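Local coordinates for protein Cas13d (uncultured Ruminococcus sp, PDB 6IV9) that binds a CRISPR RNA as its guide and uses two HEPN domains for maturation of that RNA and cleavage of target RNA, at residues 168-171 with 172-176; 682-685 with 686-689; 349-353 with 354-358; 599-602 with 603-607. The protein carries 2 engineered substitutions. One frame throughout, in Å; residues are numbered along the deposited sequence. Where two conformers were deposited one is given.

The four contacts lie on or at the start of four different helices of a largely helical chain and follow the sequence in the order 1, 3, 4, 2. Contact 1 is on helix 168-197, contact 3 at the start of helix 353-366, contact 4 on helix 599-606 and contact 2 at the start of helix 683-696. None touches another: contacts 2 and 4 come nearest, with centres about 37 Å apart, while contacts 1 and 4 have centres about 58 Å apart and lie on opposite sides of the chain's centre. Only contact 1 includes the CRISPR RNA; the other three do not reach it and join helices within the protein scaffold.

Contact 1: 168-171 with 172-176. With nucleotides of chain B.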
# COMPACT_ATOMS: atom_id res chain seq x y z
N ILE A 168 -3.15 24.93 -12.68
CA ILE A 168 -4.18 24.09 -12.02
C ILE A 168 -4.33 22.73 -12.69
O ILE A 168 -4.41 21.75 -11.99
CB ILE A 168 -5.52 24.84 -11.97
CG1 ILE A 168 -5.35 26.31 -11.59
CG2 ILE A 168 -6.49 24.12 -11.04
CD1 ILE A 168 -6.63 27.08 -11.51
N HIS A 169 -4.38 22.69 -14.01
CA HIS A 169 -4.59 21.41 -14.72
C HIS A 169 -3.45 20.44 -14.45
O HIS A 169 -3.72 19.29 -14.25
CB HIS A 169 -4.78 21.66 -16.23
CG HIS A 169 -5.95 22.49 -16.57
ND1 HIS A 169 -5.96 23.84 -16.41
CD2 HIS A 169 -7.15 22.17 -17.08
CE1 HIS A 169 -7.11 24.32 -16.80
NE2 HIS A 169 -7.84 23.32 -17.21
N ILE A 170 -2.22 20.93 -14.45
CA ILE A 170 -1.02 20.07 -14.24
C ILE A 170 -1.07 19.44 -12.84
O ILE A 170 -0.60 18.34 -12.70
CB ILE A 170 0.28 20.83 -14.55
CG1 ILE A 170 1.45 19.87 -14.73
CG2 ILE A 170 0.57 21.93 -13.55
CD1 ILE A 170 1.16 18.78 -15.71
N GLN A 171 -1.55 20.18 -11.85
CA GLN A 171 -1.63 19.63 -10.48
C GLN A 171 -2.64 18.47 -10.44
O GLN A 171 -2.37 17.49 -9.80
CB GLN A 171 -1.91 20.76 -9.49
CG GLN A 171 -0.79 21.78 -9.41
CD GLN A 171 -1.06 22.80 -8.33
OE1 GLN A 171 -1.16 22.48 -7.17
NE2 GLN A 171 -1.20 24.04 -8.74
N LEU A 172 -3.76 18.62 -11.12
CA LEU A 172 -4.74 17.52 -11.18
C LEU A 172 -4.08 16.33 -11.89
O LEU A 172 -4.16 15.24 -11.38
CB LEU A 172 -5.96 18.01 -11.97
CG LEU A 172 -7.10 17.01 -12.14
CD1 LEU A 172 -8.38 17.73 -12.51
CD2 LEU A 172 -6.75 15.97 -13.18
N ILE A 173 -3.38 16.59 -12.99
CA ILE A 173 -2.73 15.53 -13.80
C ILE A 173 -1.68 14.77 -12.98
O ILE A 173 -1.70 13.57 -13.03
CB ILE A 173 -2.11 16.10 -15.07
CG1 ILE A 173 -3.18 16.56 -16.05
CG2 ILE A 173 -1.17 15.09 -15.70
CD1 ILE A 173 -2.67 17.42 -17.17
N TYR A 174 -0.88 15.45 -12.16
CA TYR A 174 0.16 14.77 -11.33
C TYR A 174 -0.53 13.80 -10.37
O TYR A 174 0.05 12.80 -10.04
CB TYR A 174 1.16 15.74 -10.69
CG TYR A 174 2.38 15.96 -11.55
CD1 TYR A 174 2.28 16.66 -12.72
CD2 TYR A 174 3.61 15.39 -11.25
CE1 TYR A 174 3.36 16.85 -13.55
CE2 TYR A 174 4.71 15.57 -12.07
CZ TYR A 174 4.58 16.31 -13.23
OH TYR A 174 5.62 16.50 -14.09
N ASN A 175 -1.73 14.15 -9.92
CA ASN A 175 -2.50 13.23 -9.04
C ASN A 175 -2.86 11.96 -9.82
O ASN A 175 -2.81 10.90 -9.23
CB ASN A 175 -3.68 13.94 -8.39
CG ASN A 175 -3.25 14.68 -7.15
OD1 ASN A 175 -3.05 14.09 -6.12
ND2 ASN A 175 -3.06 15.97 -7.26
N ILE A 176 -3.25 12.10 -11.08
CA ILE A 176 -3.55 10.90 -11.93
C ILE A 176 -2.26 10.10 -12.14
O ILE A 176 -2.32 8.91 -12.04
CB ILE A 176 -4.25 11.26 -13.25
CG1 ILE A 176 -5.57 12.00 -13.01
CG2 ILE A 176 -4.44 10.02 -14.09
CD1 ILE A 176 -6.18 12.58 -14.24
P C B 24 3.46 18.37 -6.59
OP1 C B 24 3.42 16.99 -7.08
OP2 C B 24 4.47 18.90 -5.72
O5' C B 24 3.54 19.31 -7.88
C5' C B 24 3.12 18.82 -9.15
C4' C B 24 3.25 19.89 -10.21
O4' C B 24 2.27 20.94 -9.98
C3' C B 24 4.56 20.61 -10.20
O3' C B 24 5.50 19.83 -10.90
C2' C B 24 4.21 21.90 -10.94
O2' C B 24 4.15 21.70 -12.34
C1' C B 24 2.85 22.19 -10.33
N1 C B 24 2.85 23.07 -9.13
C2 C B 24 2.77 24.46 -9.31
O2 C B 24 2.74 24.91 -10.47
N3 C B 24 2.76 25.27 -8.23
C4 C B 24 2.75 24.74 -7.00
N4 C B 24 2.67 25.56 -5.95
C5 C B 24 2.81 23.33 -6.78
C6 C B 24 2.87 22.54 -7.87
P U B 23 2.08 23.39 -2.61
OP1 U B 23 0.94 24.18 -3.11
OP2 U B 23 2.18 23.00 -1.22
O5' U B 23 2.06 22.05 -3.49
C5' U B 23 2.75 20.84 -3.09
C4' U B 23 2.08 19.65 -3.78
O4' U B 23 0.77 19.51 -3.17
C3' U B 23 1.80 19.87 -5.27
O3' U B 23 2.02 18.68 -5.99
C2' U B 23 0.34 20.23 -5.32
O2' U B 23 -0.28 20.01 -6.59
C1' U B 23 -0.23 19.40 -4.17
N1 U B 23 -1.47 20.00 -3.66
C2 U B 23 -2.66 19.31 -3.83
O2 U B 23 -2.71 18.22 -4.35
N3 U B 23 -3.78 19.97 -3.40
C4 U B 23 -3.85 21.21 -2.86
O4 U B 23 -4.95 21.67 -2.55
C5 U B 23 -2.59 21.86 -2.69
C6 U B 23 -1.47 21.24 -3.08
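Ile173 N and Tyr174 N donate to His169 O and Ile170 O, both at 3.0 Å, in regular i to i+4 bonds of helix 168-197. The side chains of Ile170 and Tyr174 run alongside each other in the same direction, and Ile170 CD1 reaches Tyr174 CE1 at 3.6 Å. With CG1 of Ile170 anti to the backbone N (chi1 -163°), that branch lies against the ring while CG2 turns to the ribose of C24 of chain B. The ring is met on two sides: Ile170 O lies in its plane at the edge, 3.3 Å from Tyr174 CD1, and the C24 sugar sits over one face, its C5' 3.8 Å from Tyr174 CG. Beyond the ring, Tyr174 OH bonds to Asp147.

Gln171 carries the polar part. Its OE1 accepts a hydrogen bond from O2' of U23 of chain B at 2.7 Å, and its CG packs 3.2 Å from O4' of C24 of chain B. The other end of the amide, NE2, bonds to Asn167 O, which fixes the amide's rotation and presents the oxygen to the RNA. One turn on, Asn175 ND2 folds back to Gln171 O at 3.0 Å, tilted out of the carbonyl plane, and supplements a weak bond from Asn175 N to the same oxygen. The contacts thus fall on the ribose groups, and an acceptor facing a 2'-hydroxyl is consistent with recognition of RNA as opposed to DNA at this point of the bound strand.

Contact 2: 682-685 with 686-689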
# COMPACT_ATOMS: atom_id res chain seq x y z
N SER A 682 22.46 -9.30 28.67
CA SER A 682 22.36 -8.06 27.87
C SER A 682 21.35 -8.21 26.75
O SER A 682 21.05 -9.33 26.37
CB SER A 682 23.69 -7.73 27.29
OG SER A 682 24.04 -8.68 26.32
N LEU A 683 20.90 -7.09 26.19
CA LEU A 683 19.95 -7.11 25.06
C LEU A 683 20.61 -7.80 23.87
O LEU A 683 19.94 -8.54 23.20
CB LEU A 683 19.52 -5.68 24.73
CG LEU A 683 18.42 -5.13 25.62
CD1 LEU A 683 18.37 -3.62 25.56
CD2 LEU A 683 17.07 -5.71 25.26
N GLU A 684 21.90 -7.56 23.65
CA GLU A 684 22.60 -8.22 22.53
C GLU A 684 22.59 -9.73 22.77
O GLU A 684 22.47 -10.46 21.81
CB GLU A 684 24.00 -7.65 22.31
CG GLU A 684 24.68 -8.16 21.05
CD GLU A 684 24.15 -7.71 19.69
OE1 GLU A 684 23.11 -7.03 19.61
OE2 GLU A 684 24.79 -8.04 18.69
N ALA A 685 22.80 -10.17 24.01
CA ALA A 685 22.77 -11.61 24.33
C ALA A 685 21.37 -12.16 24.07
O ALA A 685 21.27 -13.23 23.54
CB ALA A 685 23.19 -11.82 25.76
N LYS A 686 20.34 -11.43 24.46
CA LYS A 686 18.94 -11.87 24.25
C LYS A 686 18.66 -11.97 22.75
O LYS A 686 18.10 -12.95 22.34
CB LYS A 686 17.99 -10.91 24.95
CG LYS A 686 18.12 -10.88 26.46
CD LYS A 686 17.09 -10.04 27.13
CE LYS A 686 17.04 -10.31 28.61
NZ LYS A 686 17.36 -9.11 29.39
N ARG A 687 19.09 -10.98 21.97
CA ARG A 687 18.89 -11.05 20.50
C ARG A 687 19.66 -12.25 19.96
O ARG A 687 19.11 -12.97 19.17
CB ARG A 687 19.35 -9.75 19.83
CG ARG A 687 18.45 -8.55 20.07
CD ARG A 687 18.82 -7.36 19.22
NE ARG A 687 17.83 -6.30 19.20
CZ ARG A 687 17.77 -5.30 20.06
NH1 ARG A 687 18.71 -5.13 20.96
NH2 ARG A 687 16.75 -4.47 20.02
N SER A 688 20.89 -12.44 20.44
CA SER A 688 21.75 -13.55 19.98
C SER A 688 21.06 -14.87 20.30
O SER A 688 21.05 -15.74 19.47
CB SER A 688 23.11 -13.49 20.59
OG SER A 688 23.81 -12.38 20.10
N GLU A 689 20.55 -14.99 21.52
CA GLU A 689 19.65 -16.19 21.88
C GLU A 689 18.39 -16.54 21.03
O GLU A 689 18.22 -17.64 20.61
CB GLU A 689 19.32 -16.11 23.38
CG GLU A 689 19.15 -17.46 24.04
CD GLU A 689 19.09 -17.43 25.57
OE1 GLU A 689 19.66 -16.52 26.18
OE2 GLU A 689 18.46 -18.33 26.14
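The guanidinium of Arg687 has Leu683 beside it, whose CB approaches NH1 obliquely at 3.9 Å. Its nitrogens are held by polar partners: NE and NH2 donate to the backbone carbonyls of Leu658 and Ile661, and NH2 also forms a salt bridge with Asp663. Glu684 stays apart from this group, its OE1 5.0 Å from Arg687 NH1, close enough that the opposite charges probably attract weakly, though the charged atoms do not touch. An extended chain from CG to NE carries the arginine back past the first helical turn, its CG running 3.5 Å from Leu683 O.

Ser688 faces the preceding turn. Its OG lies beside its own backbone N (chi1 -68°) and donates to Glu684 O at 2.9 Å, while Ser688 N donates to the same oxygen, also at 2.9 Å, from the opposite face of the carbonyl plane. Replacing this serine with a valine would probably leave Glu684 O with only the backbone N-H bond of this turn and put a methyl against a carbonyl oxygen. At the head of the helix, Ser682 is the N-cap: its OG accepts from Ala685 N at 3.0 Å, and its carbonyl takes the bond from Lys686 N.

Helix 683-696 begins here wedged against two others. Leu683, Lys686 and Arg687 lean on helix 663-673, where Lys686 NZ, also hydrogen-bonded to Met679 O and Ser681 O, meets Glu667 in a salt bridge, and Glu684, Arg687 and Ser688 meet Met655 of helix 651-660.

Contact 3: 349-353 with 354-358; sequences KGYEA and DDIIR
Tyr351 CB sits against the branch end of Ile356, 3.6 Å from its CG1 and 3.7 Å from its CD1, the apolar centre of the contact. From there the ring, with CG beside the backbone N (chi1 -71°), passes Asp355: ring atom CD2 has Asp355 OD2 3.9 Å away, near the ring plane at its edge, where the slightly positive C-H rim suits a carboxylate oxygen. The ring and carboxylate planes are turned 33° from each other. The ring end runs on toward helix 400-418, where the tyrosine side chain touches Cys413, Arg417 and Asn418.

The contact marks the start of helix 353-366, with Glu352 at the N-cap position. Glu352 O receives Ile356 N at 3.1 Å, and Ala353 O receives Ile357 N at 3.0 Å, the first i to i+4 bonds of the helix. Glu352, Asp354 and Asp355 place three acidic groups at this end, where the helix dipole would be expected to stabilise negative charge.

Asp355 also makes a salt bridge from OD1 to Arg417, a residue that touches Tyr351 as well, and a long one to Arg358, whose NH2 is 3.7 Å from Asp355 OD1. The guanidinium of Arg358 lies flat over Asp354 O, its centre above that oxygen. Ile356 and Ile357, both buried, pack onto helix 338-347, Ile356 against Leu344 and Ile345 and Ile357 against Ile341.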
# COMPACT_ATOMS: atom_id res chain seq x y z
N LYS A 349 -27.40 7.25 27.41
CA LYS A 349 -28.72 7.77 27.88
C LYS A 349 -29.31 8.86 27.00
O LYS A 349 -30.52 8.88 26.85
CB LYS A 349 -28.59 8.24 29.33
CG LYS A 349 -28.10 7.16 30.29
CD LYS A 349 -28.89 5.88 30.18
CE LYS A 349 -28.53 4.88 31.25
NZ LYS A 349 -29.52 3.79 31.32
N GLY A 350 -28.49 9.73 26.41
CA GLY A 350 -29.06 10.84 25.63
C GLY A 350 -29.44 10.48 24.21
O GLY A 350 -29.88 11.36 23.50
N TYR A 351 -29.31 9.21 23.83
CA TYR A 351 -29.56 8.83 22.42
C TYR A 351 -30.67 7.79 22.31
O TYR A 351 -30.81 7.00 23.21
CB TYR A 351 -28.32 8.13 21.85
CG TYR A 351 -27.12 9.00 21.59
CD1 TYR A 351 -26.28 9.38 22.61
CD2 TYR A 351 -26.83 9.42 20.32
CE1 TYR A 351 -25.17 10.18 22.37
CE2 TYR A 351 -25.73 10.21 20.06
CZ TYR A 351 -24.90 10.59 21.08
OH TYR A 351 -23.83 11.38 20.81
N GLU A 352 -31.42 7.85 21.21
CA GLU A 352 -32.46 6.84 20.89
C GLU A 352 -31.76 5.57 20.42
O GLU A 352 -30.77 5.68 19.70
CB GLU A 352 -33.33 7.34 19.75
CG GLU A 352 -33.95 8.68 20.02
CD GLU A 352 -35.22 8.56 20.83
OE1 GLU A 352 -35.16 8.73 22.06
OE2 GLU A 352 -36.26 8.27 20.23
N ALA A 353 -32.33 4.41 20.72
CA ALA A 353 -31.71 3.12 20.36
C ALA A 353 -31.54 3.00 18.84
O ALA A 353 -30.50 2.51 18.42
CB ALA A 353 -32.56 2.01 20.91
N ASP A 354 -32.51 3.44 18.07
CA ASP A 354 -32.43 3.35 16.59
C ASP A 354 -31.26 4.19 16.09
O ASP A 354 -30.61 3.79 15.15
CB ASP A 354 -33.68 3.91 15.93
CG ASP A 354 -34.83 2.93 15.92
OD1 ASP A 354 -34.70 1.88 16.57
OD2 ASP A 354 -35.85 3.24 15.30
N ASP A 355 -31.06 5.35 16.69
CA ASP A 355 -29.95 6.25 16.32
C ASP A 355 -28.62 5.57 16.61
O ASP A 355 -27.75 5.64 15.80
CB ASP A 355 -30.02 7.52 17.16
CG ASP A 355 -29.45 8.71 16.44
OD1 ASP A 355 -29.40 8.66 15.22
OD2 ASP A 355 -29.04 9.65 17.12
N ILE A 356 -28.52 4.92 17.76
CA ILE A 356 -27.27 4.23 18.15
C ILE A 356 -26.98 3.11 17.15
O ILE A 356 -25.85 2.95 16.78
CB ILE A 356 -27.39 3.71 19.60
CG1 ILE A 356 -27.36 4.88 20.58
CG2 ILE A 356 -26.34 2.68 19.91
CD1 ILE A 356 -27.79 4.51 21.95
N ILE A 357 -28.01 2.38 16.75
CA ILE A 357 -27.82 1.26 15.80
C ILE A 357 -27.31 1.80 14.47
O ILE A 357 -26.40 1.22 13.92
CB ILE A 357 -29.12 0.45 15.67
CG1 ILE A 357 -29.42 -0.31 16.97
CG2 ILE A 357 -29.05 -0.48 14.49
CD1 ILE A 357 -30.82 -0.86 17.07
N ARG A 358 -27.89 2.89 13.99
CA ARG A 358 -27.44 3.47 12.71
C ARG A 358 -25.99 3.97 12.85
O ARG A 358 -25.21 3.73 11.95
CB ARG A 358 -28.43 4.53 12.25
CG ARG A 358 -29.78 3.93 11.88
CD ARG A 358 -30.70 4.88 11.15
NE ARG A 358 -31.00 6.02 11.98
CZ ARG A 358 -32.16 6.23 12.58
NH1 ARG A 358 -33.16 5.39 12.41
NH2 ARG A 358 -32.32 7.28 13.35

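Contact 4: 599-602 with 603-607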
# COMPACT_ATOMS: atom_id res chain seq x y z
N ASP A 599 3.98 -36.66 0.13
CA ASP A 599 2.63 -36.13 0.46
C ASP A 599 1.93 -37.14 1.38
O ASP A 599 1.27 -36.73 2.31
CB ASP A 599 1.81 -35.91 -0.81
CG ASP A 599 2.27 -34.75 -1.67
OD1 ASP A 599 3.18 -34.04 -1.24
OD2 ASP A 599 1.71 -34.57 -2.76
N ASP A 600 2.10 -38.43 1.10
CA ASP A 600 1.44 -39.46 1.94
C ASP A 600 1.99 -39.36 3.37
O ASP A 600 1.23 -39.51 4.30
CB ASP A 600 1.52 -40.84 1.29
CG ASP A 600 0.63 -41.01 0.06
OD1 ASP A 600 -0.40 -40.32 -0.04
OD2 ASP A 600 0.98 -41.84 -0.78
N ARG A 601 3.28 -39.12 3.53
CA ARG A 601 3.87 -39.01 4.88
C ARG A 601 3.27 -37.81 5.63
O ARG A 601 3.05 -37.92 6.81
CB ARG A 601 5.39 -38.90 4.79
CG ARG A 601 6.08 -38.88 6.14
CD ARG A 601 5.60 -39.95 7.09
NE ARG A 601 6.39 -39.93 8.29
CZ ARG A 601 5.96 -40.26 9.49
NH1 ARG A 601 4.86 -40.96 9.62
NH2 ARG A 601 6.65 -39.91 10.56
N ILE A 602 3.08 -36.69 4.95
CA ILE A 602 2.49 -35.49 5.61
C ILE A 602 1.07 -35.84 6.04
O ILE A 602 0.71 -35.54 7.16
CB ILE A 602 2.50 -34.29 4.66
CG1 ILE A 602 3.92 -33.80 4.39
CG2 ILE A 602 1.61 -33.18 5.19
CD1 ILE A 602 4.02 -32.86 3.23
N SER A 603 0.33 -36.52 5.18
CA SER A 603 -1.07 -36.89 5.51
C SER A 603 -1.06 -37.77 6.75
O SER A 603 -1.94 -37.62 7.56
CB SER A 603 -1.72 -37.61 4.38
OG SER A 603 -2.35 -36.69 3.53
N GLU A 604 -0.10 -38.68 6.81
CA GLU A 604 0.07 -39.65 7.92
C GLU A 604 0.40 -38.93 9.23
O GLU A 604 -0.27 -39.17 10.20
CB GLU A 604 1.23 -40.57 7.54
CG GLU A 604 1.45 -41.72 8.50
CD GLU A 604 2.40 -42.77 7.97
OE1 GLU A 604 1.96 -43.91 7.82
OE2 GLU A 604 3.55 -42.46 7.70
N ILE A 605 1.37 -38.03 9.21
CA ILE A 605 1.76 -37.29 10.44
C ILE A 605 0.60 -36.46 10.98
O ILE A 605 0.43 -36.43 12.18
CB ILE A 605 2.94 -36.36 10.09
CG1 ILE A 605 4.20 -37.15 9.76
CG2 ILE A 605 3.18 -35.36 11.19
CD1 ILE A 605 5.33 -36.27 9.34
N LEU A 606 -0.16 -35.80 10.12
CA LEU A 606 -1.26 -34.92 10.60
C LEU A 606 -2.62 -35.63 10.58
O LEU A 606 -3.58 -34.97 10.87
CB LEU A 606 -1.30 -33.67 9.72
CG LEU A 606 0.02 -32.90 9.62
CD1 LEU A 606 -0.11 -31.74 8.65
CD2 LEU A 606 0.44 -32.41 10.98
N LYS A 607 -2.66 -36.91 10.17
CA LYS A 607 -3.92 -37.69 10.11
C LYS A 607 -4.94 -36.99 9.23
O LYS A 607 -6.09 -36.99 9.56
CB LYS A 607 -4.47 -37.86 11.52
CG LYS A 607 -3.54 -38.61 12.45
CD LYS A 607 -4.21 -39.02 13.70
CE LYS A 607 -3.26 -39.13 14.87
NZ LYS A 607 -2.16 -40.07 14.57
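Arg601 NH1 donates to Glu604 OE2 at 2.8 Å in a salt bridge on the surface side of helix 599-606. The two flat groups are turned steeply, 73° apart: the oxygen lies close to the guanidinium plane, whereas the NH1 comes to it from above the carboxylate plane. One face of the same guanidinium rests on Ile605, whose CG1 is 3.6 Å from Arg601 CZ and sits over the centre of the group. The two side chains cross at about a right angle, so the isoleucine forms a floor under the cation while the glutamate holds its edge. A serine in place of Ile605 would probably take this floor away, leaving the guanidinium free to turn about its remaining tie to Glu604.

What brings the arginine here is its bend at chi2 (48°), which folds an otherwise extended chain over the next turn. The backbone beneath is a regular helix: Ile605 N donates to Arg601 O at 2.9 Å and Leu606 N to Ile602 O at 3.1 Å. It ends in a Schellman motif, in which Lys607 takes a positive phi and its N bonds back to Glu604 O at 3.3 Å.

On another side of the helix, Ile602 and Leu606 lie side by side, with Ile602 CG2 4.1 Å from Leu606 CD1. These two pack on helix 581-591, Ile602 against Leu581 and Leu606 against Phe584, and Asp599 reaches that helix too through a salt bridge with Arg585. Ile605 meets Phe699.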